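PDB 6VC3: galactose-binding lectin from Arachis hypogaea, which binds galactose and galactosides as a homotetrameric legume lectin whose sugar site depends on bound calcium and manganese ions. Local coordinates for residues D83-F88 against F206-S211; F122-N127 against V151-V156; K77-A82 against G213-H218; S64-F69 against S224-L229. All coordinates share one frame; numbering follows the deposited sequence.

Interaction 1: residues D83-F88 against F206-S211; sequences DGIIFF and FSASGS. With QWJ (6-S-(prop-2-yn-1-yl)-6-thio-beta-D-glucopyranosyl 1-thio-beta-D-galactopyranoside), chain E.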
# COMPACT_ATOMS: atom_id res chain seq x y z
N ASP A 83 19.86 -4.56 28.51
CA ASP A 83 19.99 -3.11 28.70
C ASP A 83 18.95 -2.25 27.98
O ASP A 83 18.78 -1.08 28.35
CB ASP A 83 21.40 -2.69 28.27
CG ASP A 83 22.39 -2.77 29.41
OD1 ASP A 83 22.96 -3.89 29.65
OD2 ASP A 83 22.63 -1.72 30.04
N GLY A 84 18.28 -2.83 26.98
CA GLY A 84 17.26 -2.14 26.21
C GLY A 84 17.44 -2.25 24.72
O GLY A 84 18.37 -2.89 24.23
N ILE A 85 16.53 -1.63 23.99
CA ILE A 85 16.50 -1.60 22.53
C ILE A 85 16.62 -0.14 22.04
O ILE A 85 16.06 0.76 22.65
CB ILE A 85 15.19 -2.28 21.98
CG1 ILE A 85 15.05 -3.75 22.46
CG2 ILE A 85 15.09 -2.17 20.44
CD1 ILE A 85 13.58 -4.40 22.32
N ILE A 86 17.34 0.06 20.93
CA ILE A 86 17.44 1.35 20.27
C ILE A 86 17.04 1.18 18.78
O ILE A 86 17.53 0.28 18.09
CB ILE A 86 18.82 2.05 20.47
CG1 ILE A 86 18.76 3.52 19.96
CG2 ILE A 86 19.99 1.25 19.87
CD1 ILE A 86 19.98 4.40 20.27
N PHE A 87 16.13 2.04 18.32
CA PHE A 87 15.73 2.16 16.91
C PHE A 87 16.68 3.20 16.38
O PHE A 87 16.72 4.30 16.95
CB PHE A 87 14.25 2.54 16.74
CG PHE A 87 13.86 3.05 15.37
CD1 PHE A 87 13.82 2.20 14.27
CD2 PHE A 87 13.54 4.39 15.17
CE1 PHE A 87 13.47 2.67 13.00
CE2 PHE A 87 13.17 4.87 13.90
CZ PHE A 87 13.16 4.01 12.82
N PHE A 88 17.47 2.89 15.36
CA PHE A 88 18.49 3.85 14.96
C PHE A 88 18.61 4.02 13.46
O PHE A 88 18.06 3.25 12.68
CB PHE A 88 19.87 3.47 15.57
CG PHE A 88 20.60 2.28 14.96
CD1 PHE A 88 20.17 0.98 15.21
CD2 PHE A 88 21.71 2.46 14.15
CE1 PHE A 88 20.85 -0.11 14.66
CE2 PHE A 88 22.42 1.36 13.63
CZ PHE A 88 21.98 0.09 13.88
N PHE A 206 17.40 -1.72 14.21
CA PHE A 206 17.26 -1.95 15.64
C PHE A 206 18.53 -2.55 16.20
O PHE A 206 19.23 -3.31 15.51
CB PHE A 206 16.07 -2.86 15.96
CG PHE A 206 14.74 -2.30 15.52
CD1 PHE A 206 14.06 -1.39 16.33
CD2 PHE A 206 14.20 -2.62 14.28
CE1 PHE A 206 12.85 -0.83 15.91
CE2 PHE A 206 12.99 -2.07 13.87
CZ PHE A 206 12.32 -1.17 14.69
N SER A 207 18.82 -2.23 17.45
CA SER A 207 19.98 -2.74 18.16
C SER A 207 19.64 -2.95 19.62
O SER A 207 18.87 -2.19 20.19
CB SER A 207 21.17 -1.80 18.02
OG SER A 207 22.30 -2.33 18.71
N ALA A 208 20.20 -4.00 20.21
CA ALA A 208 20.07 -4.31 21.64
C ALA A 208 21.37 -4.89 22.16
O ALA A 208 22.18 -5.40 21.37
CB ALA A 208 18.91 -5.25 21.90
N SER A 209 21.59 -4.81 23.47
CA SER A 209 22.82 -5.32 24.07
C SER A 209 22.63 -5.67 25.54
O SER A 209 21.62 -5.30 26.14
CB SER A 209 23.96 -4.31 23.91
OG SER A 209 23.70 -3.12 24.64
N GLY A 210 23.57 -6.43 26.08
CA GLY A 210 23.59 -6.80 27.48
C GLY A 210 24.99 -6.72 28.03
O GLY A 210 25.93 -6.37 27.31
N SER A 211 25.15 -7.06 29.31
CA SER A 211 26.48 -7.11 29.95
C SER A 211 26.71 -8.54 30.53
O SER A 211 26.11 -9.51 30.04
CB SER A 211 26.59 -6.03 31.02
OG SER A 211 25.61 -6.26 32.01
C4 QWJ E . 24.26 -2.95 32.90
C3 QWJ E . 25.25 -1.86 32.51
C5 QWJ E . 24.62 -3.52 34.27
C1 QWJ E . 26.92 -2.99 33.99
C2 QWJ E . 26.68 -2.38 32.61
C6 QWJ E . 23.73 -4.66 34.70
O5 QWJ E . 25.97 -4.01 34.26
O2 QWJ E . 27.62 -1.34 32.35
O3 QWJ E . 24.99 -1.36 31.21
O4 QWJ E . 24.29 -4.00 31.94
O6 QWJ E . 23.59 -4.71 36.12
S1 QWJ E . 28.60 -3.63 34.15
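Phe87 and Phe206 reach each other through different first torsions: Phe87 sends CG anti to its backbone N (chi1 164°), whereas Phe206 turns CG beside its N and anti to the carbonyl carbon (chi1 -61°). The two rings therefore meet obliquely, with planes 45° apart and Phe87 CD1 lying 3.6 Å from Phe206 CE1. Ile85 joins them on the same face of the sheet, its CG2 turned to Phe206 and its CG1 to Ala208 CB. On the other face Ser207 CB touches both Ile86 CG2 and Phe88 CE1, while Ser207 OG turns to the carbonyl of Leu106.

The strands run antiparallel, and Ile86 and Ser207 form a hydrogen-bonded pair. Ile86 N gives a nearly straight bond of 2.8 Å to Ser207 O, and Ser207 N returns one to Ile86 O. Nearer the sugar, Asp83 N, just after a cis peptide bond, donates to Ser209 O at 3.0 Å.

Beyond that bond Asp83 and Ser211, at the sugar ends of the two segments, hold the galactose. Asp83 spreads its carboxylate over two hydroxyls, OD1 accepting from QWJ O4 and OD2 from QWJ O3, each at 2.7 Å. Ser211 OG lies 2.6 Å from QWJ O4 and also bonds to Gly214 N. Two short bonds to one buried carboxylate fix the direction of both hydroxyls and probably bind the sugar firmly. With O4 held between Asp83 and Ser211, the site reads the position of the hydroxyl that distinguishes galactose from glucose.

Interaction 2: residues F122-N127 against V151-V156; sequences FDTYSN and VPWNSV. With CA (calcium ion), chain G; MN (manganese (II) ion), chain F; QWJ (6-S-(prop-2-yn-1-yl)-6-thio-beta-D-glucopyranosyl 1-thio-beta-D-galactopyranoside), chain E.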
# COMPACT_ATOMS: atom_id res chain seq x y z
N PHE A 122 14.95 2.77 24.19
CA PHE A 122 14.00 2.23 25.15
C PHE A 122 14.86 1.58 26.21
O PHE A 122 15.10 0.36 26.22
CB PHE A 122 13.02 1.27 24.46
CG PHE A 122 12.21 1.94 23.38
CD1 PHE A 122 10.99 2.55 23.67
CD2 PHE A 122 12.67 2.00 22.07
CE1 PHE A 122 10.25 3.18 22.67
CE2 PHE A 122 11.95 2.65 21.08
CZ PHE A 122 10.74 3.24 21.39
N ASP A 123 15.41 2.44 27.06
CA ASP A 123 16.38 2.15 28.08
C ASP A 123 15.75 1.65 29.37
O ASP A 123 14.90 2.34 29.95
CB ASP A 123 17.21 3.40 28.33
CG ASP A 123 18.58 3.11 28.87
OD1 ASP A 123 18.73 2.09 29.56
OD2 ASP A 123 19.50 3.88 28.59
N THR A 124 16.24 0.46 29.84
CA THR A 124 15.78 -0.29 31.01
C THR A 124 16.82 -0.40 32.15
O THR A 124 16.57 -1.11 33.12
CB THR A 124 15.35 -1.70 30.57
OG1 THR A 124 16.50 -2.49 30.24
CG2 THR A 124 14.36 -1.69 29.42
N TYR A 125 17.95 0.33 32.04
CA TYR A 125 19.01 0.34 33.07
C TYR A 125 19.64 1.73 33.17
O TYR A 125 19.96 2.32 32.13
CB TYR A 125 20.10 -0.74 32.82
CG TYR A 125 21.15 -0.78 33.91
CD1 TYR A 125 22.26 0.05 33.88
CD2 TYR A 125 21.00 -1.63 35.01
CE1 TYR A 125 23.17 0.09 34.92
CE2 TYR A 125 21.94 -1.64 36.04
CZ TYR A 125 23.02 -0.77 36.00
OH TYR A 125 23.97 -0.76 37.01
N SER A 126 19.87 2.22 34.40
CA SER A 126 20.44 3.54 34.63
C SER A 126 21.97 3.51 34.70
O SER A 126 22.55 3.12 35.72
CB SER A 126 19.85 4.20 35.87
OG SER A 126 20.21 5.57 35.95
N ASN A 127 22.61 3.94 33.61
CA ASN A 127 24.05 4.06 33.42
C ASN A 127 24.52 5.47 33.76
O ASN A 127 24.35 6.38 32.94
CB ASN A 127 24.44 3.68 31.98
CG ASN A 127 24.24 2.23 31.65
OD1 ASN A 127 23.17 1.82 31.20
ND2 ASN A 127 25.25 1.41 31.91
N VAL A 151 12.33 10.94 28.50
CA VAL A 151 11.01 11.00 29.11
C VAL A 151 10.88 9.75 30.02
O VAL A 151 11.24 8.66 29.59
CB VAL A 151 9.85 11.13 28.05
CG1 VAL A 151 9.74 9.89 27.14
CG2 VAL A 151 8.51 11.46 28.70
N PRO A 152 10.37 9.90 31.27
CA PRO A 152 10.19 8.71 32.13
C PRO A 152 9.19 7.73 31.50
O PRO A 152 8.17 8.13 30.90
CB PRO A 152 9.65 9.31 33.44
CG PRO A 152 10.02 10.76 33.40
CD PRO A 152 9.91 11.12 31.96
N TRP A 153 9.53 6.44 31.59
CA TRP A 153 8.78 5.33 31.00
C TRP A 153 8.87 4.11 31.94
O TRP A 153 9.56 4.17 32.97
CB TRP A 153 9.37 5.06 29.59
CG TRP A 153 8.79 3.92 28.81
CD1 TRP A 153 7.50 3.80 28.36
CD2 TRP A 153 9.49 2.76 28.34
NE1 TRP A 153 7.35 2.62 27.68
CE2 TRP A 153 8.55 1.95 27.66
CE3 TRP A 153 10.82 2.29 28.48
CZ2 TRP A 153 8.91 0.73 27.07
CZ3 TRP A 153 11.17 1.08 27.90
CH2 TRP A 153 10.22 0.31 27.22
N ASN A 154 8.14 3.04 31.63
CA ASN A 154 8.18 1.82 32.43
C ASN A 154 8.19 0.61 31.49
O ASN A 154 7.27 0.45 30.69
CB ASN A 154 7.01 1.75 33.43
CG ASN A 154 6.90 0.47 34.24
OD1 ASN A 154 7.90 -0.17 34.62
ND2 ASN A 154 5.67 0.09 34.55
N SER A 155 9.26 -0.19 31.54
CA SER A 155 9.37 -1.40 30.73
C SER A 155 8.76 -2.55 31.51
O SER A 155 9.27 -2.92 32.57
CB SER A 155 10.82 -1.70 30.34
OG SER A 155 10.92 -2.77 29.41
N VAL A 156 7.61 -3.05 31.04
CA VAL A 156 6.89 -4.15 31.68
C VAL A 156 7.33 -5.47 31.01
O VAL A 156 7.25 -5.60 29.79
CB VAL A 156 5.35 -3.94 31.65
CG1 VAL A 156 4.60 -5.13 32.25
CG2 VAL A 156 4.96 -2.64 32.36
CA CA G . 21.13 2.68 30.28
MN MN F . 19.43 5.96 28.53
C4 QWJ E . 24.26 -2.95 32.90
C3 QWJ E . 25.25 -1.86 32.51
C5 QWJ E . 24.62 -3.52 34.27
C1 QWJ E . 26.92 -2.99 33.99
C2 QWJ E . 26.68 -2.38 32.61
C6 QWJ E . 23.73 -4.66 34.70
O5 QWJ E . 25.97 -4.01 34.26
O2 QWJ E . 27.62 -1.34 32.35
O3 QWJ E . 24.99 -1.36 31.21
O4 QWJ E . 24.29 -4.00 31.94
O6 QWJ E . 23.59 -4.71 36.12
S1 QWJ E . 28.60 -3.63 34.15
O HOH W 1 21.13 5.87 27.30
O HOH W 2 19.22 8.17 28.23
O HOH W 3 21.33 0.57 29.44
O HOH W 4 22.39 3.31 28.53
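Phe122 meets Trp153 in an edge-to-face aromatic pair at the end of the legume-lectin sheet, just where strand 117-123 runs into the metal-binding loop. The ring planes stand at 70° and the edge of Phe122 points at the six-membered ring of Trp153, with centroids 5.7 Å apart. Trp153 carries CG anti to its backbone N (chi1 178°), which sends the indole in toward the sheet and brings CZ3 to 3.9 Å from Phe122 CB. Its other face lies against Ser155 N. Val138 and Met73 pack around the indole, so this is the dense, buried part of the contact.

Toward solvent the join thins out. Thr124 and Ser155 are both partly exposed and meet in a methyl-to-hydroxyl packing contact, Thr124 CG2 to Ser155 OG at 3.6 Å; Thr124 OG1 instead bonds to Gln216. No hydrogen bond links the two segments.

Away from Trp153, the chain from Asp123 onward turns to the ions. Asp123 bridges them: OD1 and OD2 both bind calcium, and OD2 also binds manganese at 2.1 Å. OD1 accepts a straight bond from Tyr125 N as well, an Asx turn; Tyr125 O binds calcium at 2.2 Å. Glu121, Asp132, His137 and two waters complete the manganese site; Asp132 and two further waters also bind calcium. The Tyr125 ring lies under the galactose, with QWJ C4 above its centre. Asn127 divides its amide between metal and sugar: OD1 binds calcium at 2.4 Å, while ND2 donates to QWJ O3 at 2.9 Å.

Interaction 3: residues K77-A82 against G213-H218; sequences KDYDPA and GGRQIH. With QWJ (6-S-(prop-2-yn-1-yl)-6-thio-beta-D-glucopyranosyl 1-thio-beta-D-galactopyranoside), chain E.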
# COMPACT_ATOMS: atom_id res chain seq x y z
N LYS A 77 15.45 -15.24 34.55
CA LYS A 77 15.79 -15.61 35.92
C LYS A 77 17.26 -15.31 36.23
O LYS A 77 18.14 -15.53 35.39
CB LYS A 77 15.49 -17.11 36.14
CG LYS A 77 15.28 -17.47 37.60
CD LYS A 77 15.22 -18.99 37.77
CE LYS A 77 15.10 -19.38 39.23
NZ LYS A 77 16.28 -20.15 39.72
N ASP A 78 17.50 -14.75 37.45
CA ASP A 78 18.81 -14.43 38.05
C ASP A 78 19.51 -13.18 37.47
O ASP A 78 20.23 -12.51 38.22
CB ASP A 78 19.78 -15.64 38.01
CG ASP A 78 19.21 -16.94 38.57
OD1 ASP A 78 18.77 -16.95 39.74
OD2 ASP A 78 19.24 -17.96 37.85
N TYR A 79 19.31 -12.86 36.19
CA TYR A 79 19.95 -11.69 35.59
C TYR A 79 19.12 -10.42 35.73
O TYR A 79 17.88 -10.46 35.74
CB TYR A 79 20.25 -11.93 34.11
CG TYR A 79 21.23 -13.04 33.86
CD1 TYR A 79 22.60 -12.81 33.85
CD2 TYR A 79 20.80 -14.34 33.58
CE1 TYR A 79 23.52 -13.82 33.58
CE2 TYR A 79 21.69 -15.35 33.27
CZ TYR A 79 23.06 -15.09 33.29
OH TYR A 79 23.95 -16.10 32.99
N ASP A 80 19.83 -9.28 35.82
CA ASP A 80 19.30 -7.92 35.89
C ASP A 80 18.69 -7.57 34.53
O ASP A 80 19.41 -7.69 33.53
CB ASP A 80 20.44 -6.95 36.27
CG ASP A 80 20.04 -5.62 36.88
OD1 ASP A 80 18.81 -5.41 37.09
OD2 ASP A 80 20.93 -4.81 37.18
N PRO A 81 17.37 -7.23 34.43
CA PRO A 81 16.77 -6.94 33.11
C PRO A 81 17.43 -5.73 32.46
O PRO A 81 17.17 -4.58 32.82
CB PRO A 81 15.29 -6.71 33.43
CG PRO A 81 15.08 -7.24 34.79
CD PRO A 81 16.37 -7.09 35.51
N ALA A 82 18.39 -6.02 31.56
CA ALA A 82 19.20 -5.00 30.90
C ALA A 82 19.60 -5.47 29.48
O ALA A 82 19.59 -6.66 29.24
CB ALA A 82 20.43 -4.69 31.74
N GLY A 213 26.20 -9.31 33.92
CA GLY A 213 25.07 -9.40 34.85
C GLY A 213 23.71 -8.97 34.32
O GLY A 213 22.68 -9.53 34.70
N GLY A 214 23.72 -7.97 33.44
CA GLY A 214 22.52 -7.42 32.82
C GLY A 214 22.12 -8.09 31.54
O GLY A 214 22.74 -7.85 30.50
N ARG A 215 21.08 -8.94 31.61
CA ARG A 215 20.57 -9.69 30.46
C ARG A 215 19.04 -9.79 30.48
O ARG A 215 18.45 -9.94 31.56
CB ARG A 215 21.18 -11.11 30.41
CG ARG A 215 22.69 -11.17 30.31
CD ARG A 215 23.22 -12.57 30.18
NE ARG A 215 24.65 -12.62 30.46
CZ ARG A 215 25.35 -13.75 30.59
NH1 ARG A 215 24.76 -14.93 30.46
NH2 ARG A 215 26.65 -13.69 30.88
N GLN A 216 18.41 -9.76 29.29
CA GLN A 216 16.96 -9.92 29.11
C GLN A 216 16.65 -10.30 27.67
O GLN A 216 17.48 -10.13 26.78
CB GLN A 216 16.17 -8.65 29.53
CG GLN A 216 16.35 -7.41 28.62
CD GLN A 216 15.96 -6.08 29.21
OE1 GLN A 216 16.45 -5.02 28.80
NE2 GLN A 216 15.03 -6.08 30.15
N ILE A 217 15.42 -10.78 27.44
CA ILE A 217 14.93 -11.10 26.11
C ILE A 217 14.57 -9.75 25.41
O ILE A 217 13.82 -8.96 25.98
CB ILE A 217 13.73 -12.07 26.24
CG1 ILE A 217 14.20 -13.45 26.80
CG2 ILE A 217 13.02 -12.25 24.89
CD1 ILE A 217 13.07 -14.34 27.41
N HIS A 218 15.17 -9.48 24.23
CA HIS A 218 14.91 -8.31 23.37
C HIS A 218 14.27 -8.82 22.08
O HIS A 218 14.93 -9.54 21.31
CB HIS A 218 16.21 -7.53 23.07
CG HIS A 218 16.92 -6.96 24.26
ND1 HIS A 218 18.02 -7.58 24.81
CD2 HIS A 218 16.69 -5.80 24.93
CE1 HIS A 218 18.42 -6.80 25.80
NE2 HIS A 218 17.66 -5.71 25.91
C4 QWJ E . 24.26 -2.95 32.90
C3 QWJ E . 25.25 -1.86 32.51
C5 QWJ E . 24.62 -3.52 34.27
C1 QWJ E . 26.92 -2.99 33.99
C2 QWJ E . 26.68 -2.38 32.61
C6 QWJ E . 23.73 -4.66 34.70
O5 QWJ E . 25.97 -4.01 34.26
O2 QWJ E . 27.62 -1.34 32.35
O3 QWJ E . 24.99 -1.36 31.21
O4 QWJ E . 24.29 -4.00 31.94
O6 QWJ E . 23.59 -4.71 36.12
S1 QWJ E . 28.60 -3.63 34.15
O HOH W 5 16.43 -10.29 33.46
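A CH-pi contact marks the outer part, where the Arg215 side chain crosses one face of Tyr79: Arg215 CD lies 3.9 Å from the Tyr79 ring centroid. Extended from CG to NE, the arginine carries its guanidinium past the rim, where Tyr79 CE1 lies over one guanidinium face, the planes 19° apart. The guanidinium is held by carbonyls outside the contact, NH1 by Leu37 and NE weakly by Ser211.

Hydrogen bonds come next. Asp80 N donates to Gly213 O at 3.1 Å, and Arg215 N returns a weak, bent bond to Asp80 O. A water accompanies this single bridge, lying 2.7 Å from Tyr79 O and 2.8 Å from Arg215 O. Within its own segment, Gln216 OE1 accepts weakly from His218 NE2.

Packing closes the inner end. Ala82 CB sits 3.6 Å from Gly214 CA, and Gln216 NE2 lies 3.4 Å from Pro81 CB.

Polar contact with the sugar comes from Asp80, whose OD2 accepts from QWJ O6 at 2.9 Å. The bridged loops thus form one wall of the galactose pocket: a carboxylate addresses the primary hydroxyl, while side-chain-free Gly214 lets the ligand lie close to the backbone.

Interaction 4: residues S64-F69 against S224-L229; sequences SFLTSF and SFTSTL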
# COMPACT_ATOMS: atom_id res chain seq x y z
N SER A 64 10.78 13.07 4.61
CA SER A 64 9.94 12.89 5.78
C SER A 64 9.73 11.41 5.88
O SER A 64 9.73 10.75 4.84
CB SER A 64 8.62 13.65 5.66
OG SER A 64 8.82 15.02 5.95
N PHE A 65 9.56 10.86 7.08
CA PHE A 65 9.29 9.44 7.21
C PHE A 65 8.25 9.14 8.31
O PHE A 65 8.05 9.92 9.26
CB PHE A 65 10.58 8.60 7.41
CG PHE A 65 11.39 8.81 8.67
CD1 PHE A 65 11.00 8.22 9.87
CD2 PHE A 65 12.59 9.50 8.63
CE1 PHE A 65 11.77 8.40 11.03
CE2 PHE A 65 13.37 9.65 9.78
CZ PHE A 65 12.95 9.10 10.97
N LEU A 66 7.55 8.01 8.14
CA LEU A 66 6.57 7.47 9.07
C LEU A 66 6.89 5.99 9.29
O LEU A 66 6.94 5.21 8.33
CB LEU A 66 5.13 7.68 8.57
CG LEU A 66 4.00 6.91 9.30
CD1 LEU A 66 3.75 7.47 10.73
CD2 LEU A 66 2.73 6.97 8.52
N THR A 67 7.14 5.62 10.54
CA THR A 67 7.47 4.24 10.85
C THR A 67 6.72 3.79 12.11
O THR A 67 6.47 4.58 13.04
CB THR A 67 9.01 4.03 10.92
OG1 THR A 67 9.34 2.63 11.10
CG2 THR A 67 9.71 4.89 11.98
N SER A 68 6.34 2.53 12.11
CA SER A 68 5.68 1.87 13.23
C SER A 68 6.32 0.52 13.49
O SER A 68 6.71 -0.18 12.55
CB SER A 68 4.18 1.72 12.99
OG SER A 68 3.51 2.92 13.32
N PHE A 69 6.48 0.17 14.76
CA PHE A 69 7.07 -1.12 15.15
C PHE A 69 6.55 -1.58 16.49
O PHE A 69 6.00 -0.78 17.26
CB PHE A 69 8.63 -1.10 15.16
CG PHE A 69 9.30 -0.02 15.98
CD1 PHE A 69 9.66 -0.26 17.30
CD2 PHE A 69 9.68 1.19 15.41
CE1 PHE A 69 10.34 0.71 18.05
CE2 PHE A 69 10.35 2.16 16.16
CZ PHE A 69 10.68 1.91 17.47
N SER A 224 6.93 -1.46 10.10
CA SER A 224 6.43 -0.85 8.86
C SER A 224 7.12 0.49 8.66
O SER A 224 7.41 1.16 9.65
CB SER A 224 4.90 -0.72 8.87
OG SER A 224 4.39 -0.01 9.99
N PHE A 225 7.41 0.86 7.40
CA PHE A 225 8.12 2.11 7.10
C PHE A 225 7.73 2.71 5.73
O PHE A 225 7.59 1.99 4.74
CB PHE A 225 9.63 1.84 7.13
CG PHE A 225 10.58 3.00 6.90
CD1 PHE A 225 10.91 3.39 5.60
CD2 PHE A 225 11.20 3.64 7.96
CE1 PHE A 225 11.80 4.45 5.39
CE2 PHE A 225 12.11 4.68 7.74
CZ PHE A 225 12.38 5.10 6.47
N THR A 226 7.63 4.06 5.68
CA THR A 226 7.38 4.82 4.46
C THR A 226 8.07 6.18 4.54
O THR A 226 7.86 6.93 5.49
CB THR A 226 5.89 4.90 4.07
OG1 THR A 226 5.76 5.87 3.02
CG2 THR A 226 4.96 5.23 5.24
N SER A 227 8.95 6.46 3.56
CA SER A 227 9.67 7.72 3.48
C SER A 227 9.46 8.32 2.11
O SER A 227 9.40 7.59 1.13
CB SER A 227 11.14 7.54 3.80
OG SER A 227 11.83 6.78 2.82
N THR A 228 9.29 9.64 2.05
CA THR A 228 9.09 10.36 0.79
C THR A 228 10.05 11.55 0.72
O THR A 228 10.10 12.36 1.64
CB THR A 228 7.62 10.77 0.61
OG1 THR A 228 6.85 9.58 0.55
CG2 THR A 228 7.37 11.59 -0.64
N LEU A 229 10.81 11.63 -0.37
CA LEU A 229 11.74 12.71 -0.65
C LEU A 229 11.28 13.40 -1.93
O LEU A 229 11.11 12.73 -2.95
CB LEU A 229 13.18 12.17 -0.76
CG LEU A 229 14.29 13.13 -1.26
CD1 LEU A 229 14.60 14.22 -0.25
CD2 LEU A 229 15.56 12.36 -1.60
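Thr67 and Phe225 face each other as a non-hydrogen-bonded antiparallel pair, and Thr67 can be followed outward atom by atom. Its CB lies 3.7 Å from Phe225 CD2, meeting that ring obliquely. From there OG1, anti to the backbone N (chi1 -174°), reaches back across the strands and donates to Ser224 O at 2.8 Å. The other branch, CG2, leads to Phe87 of the facing sheet. OG1 is also bonded to Trp223 NE1, so this buried hydroxyl has a partner for its proton and another for its oxygen.

Ser224 O takes a second proton from Ser68 N, and the two donors approach from opposite faces of the carbonyl plane. Ser224 N completes the pair with a nearly straight 2.8 Å bond to Ser68 O. The same two-bond pattern joins Leu66 with Thr226 and Ser64 with Thr228.

On the face carrying Thr67, Phe65 CB touches Ser227 CB at 3.8 Å and Phe225 CZ at 4.0 Å. The Phe65 and Phe225 rings are near parallel, 22° apart, but slid so far that they barely overlap; Phe204 meets both.

Leu66 and Thr226 occupy the opposite face, CB against CG2 at 4.1 Å. There the second subunit comes in: Ser64 OG bonds to its Thr187 and Thr228 OG1 to its Ile185. One face of these strands thus turns to the aromatic interior and the other to a neighbouring subunit, as the back sheet of the legume-lectin jelly roll does in this homotetramer.

In the fold
Interactions 1, 2 and 3 gather at the sugar end of the chain, their centres 12 to 14 Å apart, and all three touch the bound galactoside. Ile85 O to Phe122 N, 2.8 Å, continues the sheet from interaction 1 into interaction 2, while Thr124 OG1 to Gln216 OE1, 2.9 Å, ties the metal loop to interaction 3. Gly84 N and His218 NE2, 3.1 Å apart, join interactions 1 and 3. Interaction 4 lies about 31 Å from interaction 3, centre to centre, although strand 216-229 serves both. It meets interaction 1 in the sandwich interior, where Phe69 CG packs 3.5 Å from Phe206 CZ.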